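PDB 5A07: probable mannosyltransferase KTR4 from Saccharomyces cerevisiae, which is probably a glycosyltransferase of the yeast mannosyltransferase family, built on a GT-A fold that binds guanosine-5'-diphosphate and a manganese ion. Local coordinates for residues 208-213 / 354-358; 275-279 / 336-341; 63-69 / 299-303. Residues are numbered along the deposited sequence.

Interaction 1: residues 208-213 / 354-358; sequences MCRFYS and DAPVR. With GDP (guanosine-5'-diphosphate), chain F.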
loop_
_atom_site.group_PDB
_atom_site.type_symbol
_atom_site.label_atom_id
_atom_site.label_comp_id
_atom_site.label_asym_id
_atom_site.label_seq_id
_atom_site.Cartn_x
_atom_site.Cartn_y
_atom_site.Cartn_z
ATOM N N MET B 208 -0.475 9.657 -12.158
ATOM C CA MET B 208 -0.755 9.431 -10.734
ATOM C C MET B 208 0.106 8.306 -10.144
ATOM O O MET B 208 0.703 8.448 -9.085
ATOM C CB MET B 208 -2.202 9.142 -10.563
ATOM C CG MET B 208 -2.620 8.874 -9.095
ATOM S SD MET B 208 -2.386 7.140 -8.575
ATOM C CE MET B 208 -3.463 6.158 -9.609
ATOM N N CYS B 209 0.184 7.221 -10.863
ATOM C CA CYS B 209 0.958 6.062 -10.395
ATOM C C CYS B 209 2.414 6.397 -10.192
ATOM O O CYS B 209 3.093 6.049 -9.196
ATOM C CB CYS B 209 0.815 4.923 -11.382
ATOM S SG CYS B 209 -0.768 4.102 -11.445
ATOM N N ARG B 210 2.950 7.125 -11.167
ATOM C CA ARG B 210 4.306 7.581 -11.043
ATOM C C ARG B 210 4.505 8.582 -9.888
ATOM O O ARG B 210 5.499 8.478 -9.105
ATOM C CB ARG B 210 4.700 8.205 -12.389
ATOM C CG ARG B 210 6.044 8.944 -12.357
ATOM C CD ARG B 210 6.408 9.203 -13.847
ATOM N NE ARG B 210 7.522 10.103 -13.985
ATOM C CZ ARG B 210 7.436 11.411 -14.252
ATOM N NH1 ARG B 210 6.268 11.988 -14.387
ATOM N NH2 ARG B 210 8.544 12.119 -14.457
ATOM N N PHE B 211 3.582 9.559 -9.756
ATOM C CA PHE B 211 3.674 10.560 -8.694
ATOM C C PHE B 211 3.602 9.840 -7.302
ATOM O O PHE B 211 4.386 10.157 -6.410
ATOM C CB PHE B 211 2.497 11.536 -8.798
ATOM C CG PHE B 211 2.410 12.513 -7.674
ATOM C CD1 PHE B 211 3.188 13.660 -7.658
ATOM C CD2 PHE B 211 1.519 12.327 -6.638
ATOM C CE1 PHE B 211 3.169 14.551 -6.598
ATOM C CE2 PHE B 211 1.475 13.231 -5.547
ATOM C CZ PHE B 211 2.311 14.354 -5.528
ATOM N N TYR B 212 2.654 8.924 -7.164
ATOM C CA TYR B 212 2.529 8.205 -5.823
ATOM C C TYR B 212 3.705 7.252 -5.566
ATOM O O TYR B 212 4.025 6.933 -4.403
ATOM C CB TYR B 212 1.163 7.519 -5.686
ATOM C CG TYR B 212 0.227 8.222 -4.713
ATOM C CD1 TYR B 212 0.697 8.685 -3.481
ATOM C CD2 TYR B 212 -1.153 8.423 -5.008
ATOM C CE1 TYR B 212 -0.149 9.313 -2.580
ATOM C CE2 TYR B 212 -1.996 9.008 -4.081
ATOM C CZ TYR B 212 -1.504 9.455 -2.874
ATOM O OH TYR B 212 -2.350 10.059 -1.918
ATOM N N SER B 213 4.411 6.848 -6.628
ATOM C CA SER B 213 5.575 5.979 -6.485
ATOM C C SER B 213 6.748 6.789 -6.026
ATOM O O SER B 213 7.429 6.433 -5.041
ATOM C CB SER B 213 5.950 5.241 -7.797
ATOM O OG SER B 213 4.931 4.348 -8.258
ATOM N N ASP B 354 1.606 2.316 -8.469
ATOM C CA ASP B 354 2.377 2.647 -7.277
ATOM C C ASP B 354 2.436 1.466 -6.267
ATOM O O ASP B 354 3.406 1.315 -5.560
ATOM C CB ASP B 354 1.930 3.910 -6.612
ATOM C CG ASP B 354 0.479 3.853 -6.110
ATOM O OD1 ASP B 354 -0.453 3.997 -6.896
ATOM O OD2 ASP B 354 0.321 3.675 -4.900
ATOM N N ALA B 355 1.378 0.670 -6.225
ATOM C CA ALA B 355 1.274 -0.436 -5.273
ATOM C C ALA B 355 2.362 -1.534 -5.488
ATOM O O ALA B 355 3.158 -1.771 -4.585
ATOM C CB ALA B 355 -0.116 -0.989 -5.274
ATOM N N PRO B 356 2.496 -2.091 -6.695
ATOM C CA PRO B 356 3.616 -3.046 -6.868
ATOM C C PRO B 356 4.990 -2.461 -6.717
ATOM O O PRO B 356 5.900 -3.098 -6.199
ATOM C CB PRO B 356 3.361 -3.664 -8.273
ATOM C CG PRO B 356 2.459 -2.655 -8.970
ATOM C CD PRO B 356 1.626 -2.032 -7.883
ATOM N N VAL B 357 5.176 -1.235 -7.179
ATOM C CA VAL B 357 6.445 -0.561 -7.044
ATOM C C VAL B 357 6.829 -0.318 -5.620
ATOM O O VAL B 357 7.959 -0.623 -5.187
ATOM C CB VAL B 357 6.431 0.765 -7.842
ATOM C CG1 VAL B 357 7.645 1.654 -7.534
ATOM C CG2 VAL B 357 6.317 0.463 -9.331
ATOM N N ARG B 358 5.926 0.277 -4.842
ATOM C CA ARG B 358 6.193 0.465 -3.394
ATOM C C ARG B 358 6.477 -0.882 -2.712
ATOM O O ARG B 358 7.381 -0.980 -1.855
ATOM C CB ARG B 358 4.948 1.125 -2.724
ATOM C CG ARG B 358 5.063 1.333 -1.236
ATOM C CD ARG B 358 5.377 2.758 -0.915
ATOM N NE ARG B 358 4.221 3.630 -1.166
ATOM C CZ ARG B 358 4.194 4.620 -2.055
ATOM N NH1 ARG B 358 5.292 4.918 -2.789
ATOM N NH2 ARG B 358 3.099 5.353 -2.168
HETATM P PB GDP F . -7.778 3.419 -8.118
HETATM O O1B GDP F . -8.959 3.004 -8.912
HETATM O O2B GDP F . -6.503 2.907 -8.465
HETATM O O3B GDP F . -8.074 3.466 -6.667
HETATM O O3A GDP F . -7.574 4.927 -8.683
HETATM P PA GDP F . -8.135 6.329 -8.197
HETATM O O1A GDP F . -8.811 7.087 -9.256
HETATM O O2A GDP F . -8.846 6.336 -6.908
HETATM O "O5'" GDP F . -6.772 7.098 -7.988
HETATM C "C5'" GDP F . -5.860 7.025 -6.884
HETATM C "C4'" GDP F . -5.777 8.315 -6.087
HETATM O "O4'" GDP F . -5.234 9.320 -6.952
HETATM C "C3'" GDP F . -7.109 8.833 -5.570
HETATM O "O3'" GDP F . -6.874 9.565 -4.342
HETATM C "C2'" GDP F . -7.569 9.760 -6.707
HETATM O "O2'" GDP F . -8.402 10.811 -6.236
HETATM C "C1'" GDP F . -6.259 10.316 -7.141
HETATM N N9 GDP F . -6.193 10.662 -8.581
HETATM C C8 GDP F . -6.301 9.847 -9.662
HETATM N N7 GDP F . -6.109 10.596 -10.823
HETATM C C5 GDP F . -5.860 11.882 -10.428
HETATM C C6 GDP F . -5.566 13.140 -11.142
HETATM O O6 GDP F . -5.527 13.027 -12.409
HETATM N N1 GDP F . -5.391 14.248 -10.410
HETATM C C2 GDP F . -5.501 14.254 -9.028
HETATM N N2 GDP F . -5.325 15.392 -8.365
HETATM N N3 GDP F . -5.776 13.115 -8.321
HETATM C C4 GDP F . -5.898 11.939 -8.964
#
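Arg358 makes the strongest link between these two helices: its NH1 and NH2 each donate to Tyr212 O at 2.9 Å, so one guanidinium takes up a carbonyl near the end of helix 203-214. The same group forms a salt bridge with Glu322. Asp354 is the second buried charge. Its side chain fits as a knob into a hole formed by Met208, Cys209, Tyr212 and Ser213, with CG 3.8 Å from Tyr212 CB, while its OD2 is held by Thr319 and Arg230. Ser213 OG turns back to Cys209 O (2.7 Å). The backbones come close here, Ser213 CA and Asp354 CA lying 4.7 Å apart, with Ser213 OG 3.2 Å from Asp354 CA. Val357 CG1 closes the packing 3.9 Å from Ser213 OG. The axes of the two helix segments approach to 9.0 Å, crossing at -31°. Met208, whose SD is 4.1 Å from Asp354 OD1, also places CG 3.4 Å from GDP O4', so this buried helix pair backs the GDP pocket of a GT-A glycosyltransferase fold.

Interaction 2: residues 275-279 / 336-341; sequences STMDF and KYMQYL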
loop_
_atom_site.group_PDB
_atom_site.type_symbol
_atom_site.label_atom_id
_atom_site.label_comp_id
_atom_site.label_asym_id
_atom_site.label_seq_id
_atom_site.Cartn_x
_atom_site.Cartn_y
_atom_site.Cartn_z
ATOM N N SER B 275 13.058 -5.986 -14.721
ATOM C CA SER B 275 13.859 -4.776 -14.522
ATOM C C SER B 275 14.331 -4.614 -13.097
ATOM O O SER B 275 15.438 -4.145 -12.827
ATOM C CB SER B 275 13.093 -3.503 -14.930
ATOM O OG SER B 275 12.625 -3.615 -16.240
ATOM N N THR B 276 13.461 -4.966 -12.148
ATOM C CA THR B 276 13.819 -4.802 -10.763
ATOM C C THR B 276 14.929 -5.796 -10.399
ATOM O O THR B 276 15.840 -5.457 -9.644
ATOM C CB THR B 276 12.581 -5.055 -9.880
ATOM O OG1 THR B 276 11.561 -4.060 -10.102
ATOM C CG2 THR B 276 12.972 -5.058 -8.415
ATOM N N MET B 277 14.902 -7.003 -10.993
ATOM C CA MET B 277 16.035 -7.952 -10.773
ATOM C C MET B 277 17.368 -7.430 -11.361
ATOM O O MET B 277 18.419 -7.570 -10.708
ATOM C CB MET B 277 15.695 -9.322 -11.346
ATOM C CG MET B 277 14.641 -10.041 -10.519
ATOM S SD MET B 277 15.102 -10.323 -8.824
ATOM C CE MET B 277 14.396 -8.909 -7.948
ATOM N N ASP B 278 17.308 -6.780 -12.526
ATOM C CA ASP B 278 18.513 -6.134 -13.093
ATOM C C ASP B 278 18.994 -5.094 -12.121
ATOM O O ASP B 278 20.166 -5.045 -11.811
ATOM C CB ASP B 278 18.240 -5.461 -14.451
ATOM C CG ASP B 278 18.004 -6.455 -15.583
ATOM O OD1 ASP B 278 18.430 -7.609 -15.456
ATOM O OD2 ASP B 278 17.336 -6.101 -16.570
ATOM N N PHE B 279 18.096 -4.274 -11.554
ATOM C CA PHE B 279 18.575 -3.279 -10.604
ATOM C C PHE B 279 19.230 -3.909 -9.384
ATOM O O PHE B 279 20.258 -3.436 -8.897
ATOM C CB PHE B 279 17.387 -2.372 -10.153
ATOM C CG PHE B 279 17.719 -1.428 -9.057
ATOM C CD1 PHE B 279 18.285 -0.194 -9.339
ATOM C CD2 PHE B 279 17.380 -1.705 -7.773
ATOM C CE1 PHE B 279 18.601 0.693 -8.304
ATOM C CE2 PHE B 279 17.677 -0.833 -6.738
ATOM C CZ PHE B 279 18.248 0.386 -7.016
ATOM N N LYS B 336 17.053 5.446 -5.488
ATOM C CA LYS B 336 17.792 4.890 -6.633
ATOM C C LYS B 336 16.939 3.965 -7.441
ATOM O O LYS B 336 16.973 3.938 -8.717
ATOM C CB LYS B 336 19.018 4.152 -6.126
ATOM C CG LYS B 336 20.010 5.069 -5.450
ATOM C CD LYS B 336 20.832 5.827 -6.489
ATOM C CE LYS B 336 22.059 6.427 -5.778
ATOM N NZ LYS B 336 22.581 7.581 -6.544
ATOM N N TYR B 337 16.123 3.182 -6.727
ATOM C CA TYR B 337 15.234 2.303 -7.454
ATOM C C TYR B 337 14.272 3.130 -8.274
ATOM O O TYR B 337 13.939 2.781 -9.422
ATOM C CB TYR B 337 14.524 1.353 -6.426
ATOM C CG TYR B 337 13.518 0.417 -6.959
ATOM C CD1 TYR B 337 13.804 -0.421 -8.003
ATOM C CD2 TYR B 337 12.261 0.263 -6.319
ATOM C CE1 TYR B 337 12.868 -1.340 -8.456
ATOM C CE2 TYR B 337 11.307 -0.622 -6.787
ATOM C CZ TYR B 337 11.627 -1.455 -7.820
ATOM O OH TYR B 337 10.691 -2.318 -8.280
ATOM N N MET B 338 13.716 4.184 -7.658
ATOM C CA MET B 338 12.753 5.027 -8.416
ATOM C C MET B 338 13.407 5.619 -9.711
ATOM O O MET B 338 12.811 5.598 -10.799
ATOM C CB MET B 338 12.220 6.192 -7.531
ATOM C CG MET B 338 11.333 5.782 -6.356
ATOM S SD MET B 338 9.987 4.679 -6.842
ATOM C CE MET B 338 10.685 3.115 -6.361
ATOM N N GLN B 339 14.592 6.162 -9.564
ATOM C CA GLN B 339 15.371 6.631 -10.743
ATOM C C GLN B 339 15.554 5.582 -11.845
ATOM O O GLN B 339 15.274 5.836 -13.046
ATOM C CB GLN B 339 16.725 7.186 -10.320
ATOM C CG GLN B 339 17.384 8.019 -11.448
ATOM C CD GLN B 339 16.388 8.890 -12.317
ATOM O OE1 GLN B 339 15.692 9.787 -11.803
ATOM N NE2 GLN B 339 16.304 8.588 -13.642
ATOM N N TYR B 340 15.865 4.368 -11.431
ATOM C CA TYR B 340 15.998 3.261 -12.358
ATOM C C TYR B 340 14.702 2.989 -13.088
ATOM O O TYR B 340 14.649 2.850 -14.348
ATOM C CB TYR B 340 16.473 1.996 -11.594
ATOM C CG TYR B 340 16.939 0.867 -12.493
ATOM C CD1 TYR B 340 18.272 0.756 -12.896
ATOM C CD2 TYR B 340 16.049 -0.092 -12.922
ATOM C CE1 TYR B 340 18.682 -0.292 -13.692
ATOM C CE2 TYR B 340 16.452 -1.129 -13.756
ATOM C CZ TYR B 340 17.775 -1.220 -14.129
ATOM O OH TYR B 340 18.179 -2.240 -14.936
ATOM N N LEU B 341 13.605 2.946 -12.328
ATOM C CA LEU B 341 12.339 2.710 -13.015
ATOM C C LEU B 341 11.966 3.890 -13.947
ATOM O O LEU B 341 11.301 3.681 -14.959
ATOM C CB LEU B 341 11.200 2.472 -11.981
ATOM C CG LEU B 341 11.412 1.260 -11.042
ATOM C CD1 LEU B 341 10.243 1.146 -10.045
ATOM C CD2 LEU B 341 11.574 -0.030 -11.813
#
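An aromatic cluster of Phe279, Tyr337 and Tyr340 joins helices 272-282 and 332-344 here, and illustrates how rings can fill the gap between helices that cross steeply, with the segments' directions 130° apart and their axes 10.5 Å from each other. Ser275 opens the contact through its backbone: its O lies 3.3 Å from Tyr340 CE2, while its hydroxyl is turned to Thr271 of its own helix. Thr276 supplies the polar link. Its OG1 accepts a hydrogen bond from Tyr337 OH at 2.7 Å and is also bonded to Leu272 O, so the tyrosine hydroxyl finds a partner inside a largely apolar interface. Asp278 touches the margin, CB 3.3 Å from Tyr340 OH. Phe279 then does most of the packing, its CA-to-CB bond pointing toward the other helix and its ring packing against both tyrosines, which adjoin it on sides roughly at right angles. Its edge meets the face of Tyr340 in an offset edge-to-face pair, centroids 5.3 Å apart and planes at 60°, whereas with Tyr337 the rings lie obliquely, at 46°. Beyond the cluster, Phe365 of helix 354-365 also touches Phe279. Two CH-pi contacts complete the fit: Tyr337 CA stands 4.0 Å from the centroid of the Phe279 ring, and Phe279 CB sits 3.8 Å from that of Tyr340, only 11° off the ring normal.

Interaction 3: residues 63-69 / 299-303; sequences FDPNEVL and NSQNP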
loop_
_atom_site.group_PDB
_atom_site.type_symbol
_atom_site.label_atom_id
_atom_site.label_comp_id
_atom_site.label_asym_id
_atom_site.label_seq_id
_atom_site.Cartn_x
_atom_site.Cartn_y
_atom_site.Cartn_z
ATOM N N PHE B 63 1.770 -28.983 -6.504
ATOM C CA PHE B 63 0.668 -28.248 -5.847
ATOM C C PHE B 63 -0.472 -28.145 -6.841
ATOM O O PHE B 63 -0.230 -28.179 -8.030
ATOM C CB PHE B 63 1.131 -26.848 -5.368
ATOM C CG PHE B 63 1.587 -25.916 -6.490
ATOM C CD1 PHE B 63 0.675 -25.097 -7.135
ATOM C CD2 PHE B 63 2.899 -25.839 -6.839
ATOM C CE1 PHE B 63 1.094 -24.242 -8.121
ATOM C CE2 PHE B 63 3.335 -25.010 -7.837
ATOM C CZ PHE B 63 2.400 -24.200 -8.491
ATOM N N ASP B 64 -1.703 -28.068 -6.341
ATOM C CA ASP B 64 -2.883 -27.755 -7.139
ATOM C C ASP B 64 -3.428 -26.375 -6.644
ATOM O O ASP B 64 -3.795 -26.267 -5.462
ATOM C CB ASP B 64 -3.939 -28.811 -6.888
ATOM C CG ASP B 64 -5.274 -28.514 -7.599
ATOM O OD1 ASP B 64 -5.460 -27.466 -8.249
ATOM O OD2 ASP B 64 -6.163 -29.377 -7.484
ATOM N N PRO B 65 -3.438 -25.357 -7.530
ATOM C CA PRO B 65 -3.919 -24.012 -7.189
ATOM C C PRO B 65 -5.291 -23.965 -6.555
ATOM O O PRO B 65 -5.549 -23.087 -5.780
ATOM C CB PRO B 65 -3.902 -23.275 -8.517
ATOM C CG PRO B 65 -2.893 -23.990 -9.361
ATOM C CD PRO B 65 -2.888 -25.409 -8.913
ATOM N N ASN B 66 -6.180 -24.903 -6.839
ATOM C CA ASN B 66 -7.468 -24.927 -6.183
ATOM C C ASN B 66 -7.390 -25.359 -4.772
ATOM O O ASN B 66 -8.130 -24.863 -3.949
ATOM C CB ASN B 66 -8.465 -25.860 -6.890
ATOM C CG ASN B 66 -8.769 -25.410 -8.282
ATOM O OD1 ASN B 66 -9.069 -24.267 -8.529
ATOM N ND2 ASN B 66 -8.685 -26.327 -9.202
ATOM N N GLU B 67 -6.564 -26.348 -4.484
ATOM C CA GLU B 67 -6.369 -26.747 -3.112
ATOM C C GLU B 67 -5.608 -25.662 -2.348
ATOM O O GLU B 67 -5.876 -25.428 -1.200
ATOM C CB GLU B 67 -5.542 -28.023 -3.067
ATOM C CG GLU B 67 -6.324 -29.239 -3.602
ATOM C CD GLU B 67 -5.482 -30.549 -3.630
ATOM O OE1 GLU B 67 -4.216 -30.510 -3.486
ATOM O OE2 GLU B 67 -6.106 -31.629 -3.795
ATOM N N VAL B 68 -4.628 -25.081 -2.992
ATOM C CA VAL B 68 -3.871 -23.950 -2.394
ATOM C C VAL B 68 -4.861 -22.824 -2.006
ATOM O O VAL B 68 -4.841 -22.288 -0.891
ATOM C CB VAL B 68 -2.824 -23.446 -3.415
ATOM C CG1 VAL B 68 -2.222 -22.139 -2.940
ATOM C CG2 VAL B 68 -1.719 -24.458 -3.545
ATOM N N LEU B 69 -5.750 -22.461 -2.935
ATOM C CA LEU B 69 -6.687 -21.411 -2.674
ATOM C C LEU B 69 -7.514 -21.797 -1.448
ATOM O O LEU B 69 -7.790 -20.985 -0.579
ATOM C CB LEU B 69 -7.560 -21.177 -3.911
ATOM C CG LEU B 69 -8.659 -20.139 -3.674
ATOM C CD1 LEU B 69 -8.084 -18.766 -3.339
ATOM C CD2 LEU B 69 -9.568 -20.055 -4.907
ATOM N N ASN B 299 4.271 -18.879 -6.110
ATOM C CA ASN B 299 3.673 -19.177 -7.392
ATOM C C ASN B 299 2.515 -20.118 -7.249
ATOM O O ASN B 299 1.894 -20.526 -8.249
ATOM C CB ASN B 299 4.725 -19.825 -8.332
ATOM C CG ASN B 299 5.370 -21.058 -7.719
ATOM O OD1 ASN B 299 5.805 -21.045 -6.584
ATOM N ND2 ASN B 299 5.459 -22.114 -8.493
ATOM N N SER B 300 2.134 -20.435 -6.023
ATOM C CA SER B 300 1.195 -21.525 -5.830
ATOM C C SER B 300 -0.304 -21.254 -5.993
ATOM O O SER B 300 -1.067 -22.204 -6.253
ATOM C CB SER B 300 1.441 -22.186 -4.469
ATOM O OG SER B 300 1.229 -21.322 -3.369
ATOM N N GLN B 301 -0.753 -20.009 -5.734
ATOM C CA GLN B 301 -2.128 -19.712 -5.868
ATOM C C GLN B 301 -2.467 -19.235 -7.255
ATOM O O GLN B 301 -3.510 -19.633 -7.754
ATOM C CB GLN B 301 -2.556 -18.615 -4.885
ATOM C CG GLN B 301 -4.045 -18.351 -4.867
ATOM C CD GLN B 301 -4.426 -17.447 -3.682
ATOM O OE1 GLN B 301 -4.372 -17.859 -2.521
ATOM N NE2 GLN B 301 -4.811 -16.221 -3.975
ATOM N N ASN B 302 -1.641 -18.377 -7.833
ATOM C CA ASN B 302 -1.804 -17.817 -9.195
ATOM C C ASN B 302 -0.532 -18.016 -10.017
ATOM O O ASN B 302 0.186 -17.068 -10.339
ATOM C CB ASN B 302 -2.125 -16.322 -9.158
ATOM C CG ASN B 302 -3.464 -16.057 -8.609
ATOM O OD1 ASN B 302 -4.453 -16.599 -9.080
ATOM N ND2 ASN B 302 -3.515 -15.343 -7.547
ATOM N N PRO B 303 -0.279 -19.282 -10.436
ATOM C CA PRO B 303 0.943 -19.591 -11.148
ATOM C C PRO B 303 1.055 -18.859 -12.490
ATOM O O PRO B 303 2.175 -18.578 -12.945
ATOM C CB PRO B 303 0.852 -21.123 -11.365
ATOM C CG PRO B 303 -0.545 -21.510 -11.057
ATOM C CD PRO B 303 -1.028 -20.494 -10.065
HETATM O O HOH W 1 -5.837 -20.571 -6.806
#
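Phe63, Gln301 and Ser300 give up the most surface here, and between them they show how a helix start can be fitted against a loop without any direct hydrogen bond. The Phe63 ring lies over the Ser300 backbone in a CH-pi contact, Ser300 CA being 4.0 Å from the ring centroid, and its edge reaches Pro303, CE1 to CG 4.3 Å. Ser300 O faces an apolar wall: it is 3.5 Å from Phe63 CD1, from Val68 CG1 and from Pro65 CA, the last a CA-H...O contact. Gln301 CB lies 4.0 Å from Val68 CG1 and its amide carbon CD 3.9 Å from Leu69 CD1, while its amide end is bound by Asn72, Asn414 and Asn416. One water bridges the backbones, donating to Pro65 O and Gln301 O at 2.7 Å each. Asp64 shapes the helix start as its N-cap, OD1 accepting from Asn66 N at 3.0 Å, and Pro65 CG meets Pro303 CG at 3.8 Å. The contact thus seats the first turn of helix 65-80 against the short linker joining helices 293-297 and 303-308.

Depth in the fold separates these contacts. Interaction 1 is fully buried near the centre of the chain, and there charged side chains are paid for by salt bridges; interaction 2 is also mostly buried but farther out, and relies on rings with one hydroxyl pair. The two are neighbours: helix 354-365 of interaction 1 packs through Val357 on helix 332-344 of interaction 2, Val357 CG1 lying 3.6 Å from both Met338 CE and Leu341 CD1, and interaction 2 is nested along the chain within interaction 1. Interaction 3 stands apart near the periphery, its nearest atoms about 14 Å from either of the others, and joins a helix to a loop by apolar contacts and a bridging water.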